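Aspartokinase (Clostridium acetobutylicum, PDB 3TVI) probably catalyses the ATP-dependent phosphorylation of the beta-carboxyl group of L-aspartate, the first step toward threonine and methionine, and binds lysine in its regulatory ACT region. Local coordinates at residues T299-E304 with I368-N373; A375-V380 with K428-I433. One frame throughout, in Å; residues are numbered along the deposited sequence.

Interaction 1 of 2, residues T299-E304 with I368-N373; sequences TVIAIE and IEIHPN
The carbonyl oxygen of H371 is the best-held polar atom, gripped by two donors: the backbone N of V300 across the strand pair and NH2 of R406. This is an antiparallel beta ladder in the five-stranded sheet of the ACT-type regulatory region, segments 299-304 and 368-373 running at 166° to each other. V300 and H371 form a hydrogen-bonded pair. V300 N lies 2.9 Å from H371 O but stands above that carbonyl's plane, whereas the return bond from H371 N to V300 O is nearly straight at 175° and comes in almost along the C=O axis. Farther along, E369 N donates to A302 O at 3.1 Å, while the A302 N to E369 O bond is weak.

On one face V300 and H371 lie side by side, V300 CG1 reaching H371 CB at 3.8 Å; this methyl and A302 CB both sit at the edge of the imidazole, near its plane. The other face is aliphatic: I303 CG2 meets I368 CG1 at 4.3 Å, I301 CG1 faces I370 CG1, and helix 352-362 covers this side through I356 and I359. At the P372 end, T299 OG1 is hydrogen-bonded to D345, while T299 CG2, anti to the backbone N, is placed 3.6 Å from I370 CG2.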
ATOM      1  N   THR B 299     -10.563  -6.162   5.652  1.00 76.76           N
ATOM      2  CA  THR B 299     -11.479  -5.337   4.866  1.00 78.12           C
ATOM      3  C   THR B 299     -10.743  -4.221   4.139  1.00 78.41           C
ATOM      4  O   THR B 299      -9.899  -3.543   4.730  1.00 80.56           O
ATOM      5  CB  THR B 299     -12.557  -4.696   5.753  1.00 80.72           C
ATOM      6  OG1 THR B 299     -13.316  -5.725   6.405  1.00 83.16           O
ATOM      7  CG2 THR B 299     -13.487  -3.813   4.915  1.00 80.90           C
ATOM      8  N   VAL B 300     -11.075  -4.027   2.863  1.00 77.12           N
ATOM      9  CA  VAL B 300     -10.457  -2.973   2.055  1.00 76.36           C
ATOM     10  C   VAL B 300     -11.391  -1.765   1.966  1.00 76.43           C
ATOM     11  O   VAL B 300     -12.599  -1.924   1.815  1.00 79.47           O
ATOM     12  CB  VAL B 300     -10.045  -3.472   0.636  1.00 75.69           C
ATOM     13  CG1 VAL B 300     -11.204  -4.125  -0.096  1.00 77.21           C
ATOM     14  CG2 VAL B 300      -9.477  -2.336  -0.206  1.00 73.33           C
ATOM     15  N   ILE B 301     -10.821  -0.569   2.095  1.00 74.93           N
ATOM     16  CA  ILE B 301     -11.542   0.684   1.876  1.00 76.15           C
ATOM     17  C   ILE B 301     -11.054   1.303   0.569  1.00 78.05           C
ATOM     18  O   ILE B 301      -9.999   1.950   0.534  1.00 78.78           O
ATOM     19  CB  ILE B 301     -11.295   1.679   3.021  1.00 75.98           C
ATOM     20  CG1 ILE B 301     -11.928   1.163   4.313  1.00 77.71           C
ATOM     21  CG2 ILE B 301     -11.853   3.048   2.674  1.00 75.27           C
ATOM     22  CD1 ILE B 301     -11.574   1.988   5.532  1.00 79.19           C
ATOM     23  N   ALA B 302     -11.819   1.103  -0.505  1.00 78.19           N
ATOM     24  CA  ALA B 302     -11.413   1.563  -1.835  1.00 76.91           C
ATOM     25  C   ALA B 302     -11.789   3.031  -2.050  1.00 77.99           C
ATOM     26  O   ALA B 302     -12.934   3.413  -1.838  1.00 81.09           O
ATOM     27  CB  ALA B 302     -12.040   0.684  -2.900  1.00 75.99           C
ATOM     28  N   ILE B 303     -10.823   3.847  -2.471  1.00 77.80           N
ATOM     29  CA  ILE B 303     -11.021   5.295  -2.590  1.00 79.92           C
ATOM     30  C   ILE B 303     -10.666   5.817  -3.981  1.00 80.46           C
ATOM     31  O   ILE B 303      -9.517   6.156  -4.244  1.00 79.76           O
ATOM     32  CB  ILE B 303     -10.153   6.062  -1.570  1.00 79.91           C
ATOM     33  CG1 ILE B 303     -10.407   5.564  -0.145  1.00 80.65           C
ATOM     34  CG2 ILE B 303     -10.415   7.559  -1.665  1.00 80.52           C
ATOM     35  CD1 ILE B 303      -9.273   5.883   0.808  1.00 80.68           C
ATOM     36  N   GLU B 304     -11.656   5.895  -4.864  1.00 83.58           N
ATOM     37  CA  GLU B 304     -11.465   6.498  -6.188  1.00 85.27           C
ATOM     38  C   GLU B 304     -11.459   8.020  -6.057  1.00 87.28           C
ATOM     39  O   GLU B 304     -12.321   8.585  -5.394  1.00 91.47           O
ATOM     40  CB  GLU B 304     -12.579   6.058  -7.147  1.00 85.17           C
ATOM     41  N   ILE B 368     -16.054   6.366  -2.515  1.00 96.91           N
ATOM     42  CA  ILE B 368     -15.520   5.721  -1.318  1.00 96.86           C
ATOM     43  C   ILE B 368     -16.382   4.519  -0.944  1.00 97.75           C
ATOM     44  O   ILE B 368     -17.407   4.663  -0.276  1.00101.09           O
ATOM     45  CB  ILE B 368     -15.486   6.683  -0.113  1.00 98.61           C
ATOM     46  CG1 ILE B 368     -14.503   7.827  -0.355  1.00 98.29           C
ATOM     47  CG2 ILE B 368     -15.104   5.932   1.158  1.00 98.54           C
ATOM     48  CD1 ILE B 368     -14.389   8.768   0.824  1.00 99.18           C
ATOM     49  N   GLU B 369     -15.962   3.337  -1.378  1.00 97.60           N
ATOM     50  CA  GLU B 369     -16.654   2.101  -1.031  1.00 99.43           C
ATOM     51  C   GLU B 369     -15.860   1.271  -0.020  1.00 95.96           C
ATOM     52  O   GLU B 369     -14.702   1.566   0.289  1.00 93.72           O
ATOM     53  CB  GLU B 369     -16.953   1.271  -2.290  1.00102.70           C
ATOM     54  CG  GLU B 369     -18.138   1.788  -3.102  1.00108.19           C
ATOM     55  CD  GLU B 369     -18.728   0.740  -4.037  1.00110.22           C
ATOM     56  OE1 GLU B 369     -19.012  -0.387  -3.575  1.00111.76           O
ATOM     57  OE2 GLU B 369     -18.926   1.050  -5.232  1.00110.58           O
ATOM     58  N   ILE B 370     -16.516   0.240   0.499  1.00 94.19           N
ATOM     59  CA  ILE B 370     -15.928  -0.675   1.462  1.00 90.69           C
ATOM     60  C   ILE B 370     -16.249  -2.103   1.032  1.00 89.88           C
ATOM     61  O   ILE B 370     -17.379  -2.400   0.641  1.00 90.17           O
ATOM     62  CB  ILE B 370     -16.495  -0.427   2.873  1.00 90.62           C
ATOM     63  CG1 ILE B 370     -16.051   0.947   3.386  1.00 90.55           C
ATOM     64  CG2 ILE B 370     -16.057  -1.531   3.828  1.00 88.40           C
ATOM     65  CD1 ILE B 370     -16.851   1.455   4.566  1.00 92.42           C
ATOM     66  N   HIS B 371     -15.247  -2.976   1.093  1.00 87.46           N
ATOM     67  CA  HIS B 371     -15.421  -4.383   0.751  1.00 85.85           C
ATOM     68  C   HIS B 371     -14.706  -5.249   1.748  1.00 84.96           C
ATOM     69  O   HIS B 371     -13.479  -5.303   1.748  1.00 83.59           O
ATOM     70  CB  HIS B 371     -14.891  -4.652  -0.647  1.00 84.10           C
ATOM     71  CG  HIS B 371     -15.280  -3.604  -1.654  1.00 83.42           C
ATOM     72  ND1 HIS B 371     -16.467  -3.611  -2.283  1.00 83.90           N
ATOM     73  CD2 HIS B 371     -14.587  -2.494  -2.131  1.00 82.54           C
ATOM     74  CE1 HIS B 371     -16.532  -2.562  -3.123  1.00 85.03           C
ATOM     75  NE2 HIS B 371     -15.381  -1.881  -3.029  1.00 83.65           N
ATOM     76  N   PRO B 372     -15.458  -5.927   2.632  1.00 86.85           N
ATOM     77  CA  PRO B 372     -14.861  -6.805   3.644  1.00 87.03           C
ATOM     78  C   PRO B 372     -14.670  -8.241   3.135  1.00 85.76           C
ATOM     79  O   PRO B 372     -14.696  -8.471   1.927  1.00 84.69           O
ATOM     80  CB  PRO B 372     -15.892  -6.754   4.769  1.00 88.94           C
ATOM     81  CG  PRO B 372     -17.194  -6.622   4.048  1.00 90.20           C
ATOM     82  CD  PRO B 372     -16.922  -5.838   2.790  1.00 88.40           C
ATOM     83  N   ASN B 373     -14.463  -9.186   4.050  1.00 85.43           N
ATOM     84  CA  ASN B 373     -14.436 -10.616   3.722  1.00 85.82           C
ATOM     85  C   ASN B 373     -13.235 -11.036   2.873  1.00 84.21           C
ATOM     86  O   ASN B 373     -13.323 -11.948   2.042  1.00 83.83           O
ATOM     87  CB  ASN B 373     -15.753 -11.051   3.056  1.00 87.73           C
ATOM     88  CG  ASN B 373     -16.954 -10.872   3.967  1.00 88.99           C
ATOM     89  OD1 ASN B 373     -17.909 -10.184   3.614  1.00 91.24           O
ATOM     90  ND2 ASN B 373     -16.910 -11.491   5.148  1.00 86.43           N
TER

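Interaction 2 of 2, residues A375-V380 with K428-I433; sequences ALVATV and KAVKSI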
ATOM      1  N   ALA B 375      -9.179 -12.391   3.014  1.00 76.22           N
ATOM      2  CA  ALA B 375      -8.116 -13.001   3.805  1.00 73.89           C
ATOM      3  C   ALA B 375      -6.797 -12.865   3.043  1.00 70.43           C
ATOM      4  O   ALA B 375      -6.786 -12.731   1.810  1.00 69.07           O
ATOM      5  CB  ALA B 375      -8.432 -14.464   4.087  1.00 75.49           C
ATOM      6  N   LEU B 376      -5.691 -12.885   3.784  1.00 66.01           N
ATOM      7  CA  LEU B 376      -4.363 -12.713   3.202  1.00 61.57           C
ATOM      8  C   LEU B 376      -3.599 -14.009   3.288  1.00 59.23           C
ATOM      9  O   LEU B 376      -3.622 -14.677   4.315  1.00 57.50           O
ATOM     10  CB  LEU B 376      -3.589 -11.617   3.930  1.00 58.86           C
ATOM     11  CG  LEU B 376      -4.198 -10.227   3.805  1.00 59.07           C
ATOM     12  CD1 LEU B 376      -3.343  -9.228   4.550  1.00 59.07           C
ATOM     13  CD2 LEU B 376      -4.351  -9.811   2.350  1.00 59.92           C
ATOM     14  N   VAL B 377      -2.934 -14.363   2.193  1.00 57.89           N
ATOM     15  CA  VAL B 377      -2.067 -15.531   2.155  1.00 56.77           C
ATOM     16  C   VAL B 377      -0.661 -15.076   1.774  1.00 55.21           C
ATOM     17  O   VAL B 377      -0.447 -14.506   0.696  1.00 55.33           O
ATOM     18  CB  VAL B 377      -2.581 -16.590   1.161  1.00 56.01           C
ATOM     19  CG1 VAL B 377      -1.715 -17.842   1.214  1.00 54.06           C
ATOM     20  CG2 VAL B 377      -4.026 -16.930   1.474  1.00 56.74           C
ATOM     21  N   ALA B 378       0.281 -15.307   2.682  1.00 52.61           N
ATOM     22  CA  ALA B 378       1.663 -14.940   2.457  1.00 51.57           C
ATOM     23  C   ALA B 378       2.430 -16.199   2.158  1.00 50.10           C
ATOM     24  O   ALA B 378       2.423 -17.139   2.955  1.00 51.14           O
ATOM     25  CB  ALA B 378       2.241 -14.262   3.680  1.00 52.51           C
ATOM     26  N   THR B 379       3.089 -16.225   1.008  1.00 47.37           N
ATOM     27  CA  THR B 379       3.915 -17.362   0.650  1.00 46.30           C
ATOM     28  C   THR B 379       5.357 -16.858   0.572  1.00 45.32           C
ATOM     29  O   THR B 379       5.640 -15.884  -0.117  1.00 46.37           O
ATOM     30  CB  THR B 379       3.391 -18.079  -0.614  1.00 45.47           C
ATOM     31  OG1 THR B 379       4.488 -18.519  -1.410  1.00 44.76           O
ATOM     32  CG2 THR B 379       2.472 -17.169  -1.433  1.00 45.42           C
ATOM     33  N   VAL B 380       6.244 -17.509   1.323  1.00 44.26           N
ATOM     34  CA  VAL B 380       7.542 -16.944   1.683  1.00 43.77           C
ATOM     35  C   VAL B 380       8.679 -17.888   1.311  1.00 44.86           C
ATOM     36  O   VAL B 380       8.537 -19.113   1.399  1.00 44.42           O
ATOM     37  CB  VAL B 380       7.598 -16.661   3.200  1.00 42.27           C
ATOM     38  CG1 VAL B 380       8.904 -16.010   3.599  1.00 41.57           C
ATOM     39  CG2 VAL B 380       6.454 -15.760   3.605  1.00 42.48           C
ATOM     40  N   LYS B 428      -8.780 -23.002   0.855  1.00 71.33           N
ATOM     41  CA  LYS B 428      -8.654 -23.603  -0.478  1.00 72.56           C
ATOM     42  C   LYS B 428      -7.366 -23.127  -1.148  1.00 69.88           C
ATOM     43  O   LYS B 428      -6.612 -23.917  -1.717  1.00 69.72           O
ATOM     44  CB  LYS B 428      -9.869 -23.230  -1.337  1.00 74.44           C
ATOM     45  CG  LYS B 428     -10.198 -24.190  -2.468  1.00 76.10           C
ATOM     46  CD  LYS B 428     -11.551 -23.825  -3.073  1.00 79.34           C
ATOM     47  CE  LYS B 428     -11.934 -24.708  -4.253  1.00 82.37           C
ATOM     48  NZ  LYS B 428     -12.940 -24.058  -5.143  1.00 83.38           N
ATOM     49  N   ALA B 429      -7.125 -21.824  -1.062  1.00 66.57           N
ATOM     50  CA  ALA B 429      -5.934 -21.214  -1.621  1.00 63.81           C
ATOM     51  C   ALA B 429      -4.673 -21.832  -1.022  1.00 62.05           C
ATOM     52  O   ALA B 429      -3.856 -22.416  -1.741  1.00 60.86           O
ATOM     53  CB  ALA B 429      -5.962 -19.717  -1.361  1.00 63.96           C
ATOM     54  N   VAL B 430      -4.538 -21.711   0.297  1.00 60.11           N
ATOM     55  CA  VAL B 430      -3.387 -22.246   1.030  1.00 58.60           C
ATOM     56  C   VAL B 430      -3.093 -23.693   0.637  1.00 59.96           C
ATOM     57  O   VAL B 430      -1.933 -24.054   0.418  1.00 59.16           O
ATOM     58  CB  VAL B 430      -3.600 -22.204   2.556  1.00 57.27           C
ATOM     59  CG1 VAL B 430      -2.358 -22.712   3.269  1.00 56.03           C
ATOM     60  CG2 VAL B 430      -3.954 -20.798   3.029  1.00 55.83           C
ATOM     61  N   LYS B 431      -4.142 -24.512   0.561  1.00 61.23           N
ATOM     62  CA  LYS B 431      -4.017 -25.881   0.059  1.00 62.68           C
ATOM     63  C   LYS B 431      -3.326 -25.864  -1.297  1.00 62.30           C
ATOM     64  O   LYS B 431      -2.277 -26.487  -1.479  1.00 62.78           O
ATOM     65  CB  LYS B 431      -5.393 -26.540  -0.090  1.00 65.94           C
ATOM     66  CG  LYS B 431      -5.805 -27.483   1.037  1.00 68.68           C
ATOM     67  CD  LYS B 431      -7.293 -27.836   0.949  1.00 71.04           C
ATOM     68  CE  LYS B 431      -7.665 -29.052   1.793  1.00 74.30           C
ATOM     69  NZ  LYS B 431      -7.562 -28.826   3.270  1.00 75.20           N
ATOM     70  N   SER B 432      -3.914 -25.118  -2.231  1.00 60.90           N
ATOM     71  CA  SER B 432      -3.482 -25.109  -3.631  1.00 60.60           C
ATOM     72  C   SER B 432      -2.019 -24.755  -3.794  1.00 58.64           C
ATOM     73  O   SER B 432      -1.321 -25.333  -4.624  1.00 58.08           O
ATOM     74  CB  SER B 432      -4.304 -24.099  -4.437  1.00 61.56           C
ATOM     75  OG  SER B 432      -5.554 -23.852  -3.817  1.00 64.30           O
ATOM     76  N   ILE B 433      -1.567 -23.786  -3.009  1.00 57.58           N
ATOM     77  CA  ILE B 433      -0.216 -23.269  -3.142  1.00 56.97           C
ATOM     78  C   ILE B 433       0.789 -24.278  -2.603  1.00 58.64           C
ATOM     79  O   ILE B 433       1.890 -24.397  -3.147  1.00 58.28           O
ATOM     80  CB  ILE B 433      -0.031 -21.935  -2.399  1.00 56.30           C
ATOM     81  CG1 ILE B 433      -1.023 -20.887  -2.900  1.00 56.59           C
ATOM     82  CG2 ILE B 433       1.384 -21.417  -2.593  1.00 55.13           C
ATOM     83  CD1 ILE B 433      -1.137 -19.694  -1.978  1.00 56.87           C
TER
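V377 is the centre of the first shell: it points from strand 375-380 toward segment 428-433 of helix 426-437, and its two methyls touch three residues there. This is the alpha-on-beta layer of an ACT domain, a helix laid over an antiparallel sheet, here with the segment axes 9.5 Å apart and nearly parallel at 15°. V377 CG1, anti to the backbone N (chi1 -176°), goes tip to tip with I433 CD1 at 3.7 Å. The same methyl lies 4.1 Å from V430 CG2, the V377 and V430 side chains crossing obliquely, while V377 CG2, beside the backbone N, faces A429 CB more loosely at 4.4 Å. Two residues on, T379 also points at the helix and meets it through carbon, T379 CB lying 4.4 Å from I433 CG2. The contact is thus wholly apolar and buried.

Around this first shell, I292 of strand 291-304 touches both V430 and I433, and helix 390-400 adds I394 on T379 and L398 on A429. The strand is fixed in the sheet by backbone hydrogen bonds on both edges, V377 with V419 and A378 with A293. On the helix, the outer side carries the charges: K428 NZ bonds to the carbonyl of E401 and K431 NZ to that of I220. The helical turn itself is held by I433 N to A429 O and, one residue earlier, by K428 O, which accepts from both S432 N and S432 OG.

In the fold
Interactions 1 and 2 follow one another along strand 367-380: its first half, 368-373, pairs with 299-304 in interaction 1, and its second half, 375-380, carries the helix 428-433 in interaction 2. Their centres are 22 Å apart; the segments adjoin in sequence but make no further contact. Both involve the same antiparallel five-stranded sheet, interaction 2 through strand 367-380 alone; the neighbouring strand 291-304 also reaches both, its start lying near interaction 2 and its end in interaction 1. Interaction 1 is partly exposed and ladder-like, interaction 2 buried and apolar. One long strand therefore joins two helix-covered parts of the regulatory region, whose lysine sites lie outside both contacts.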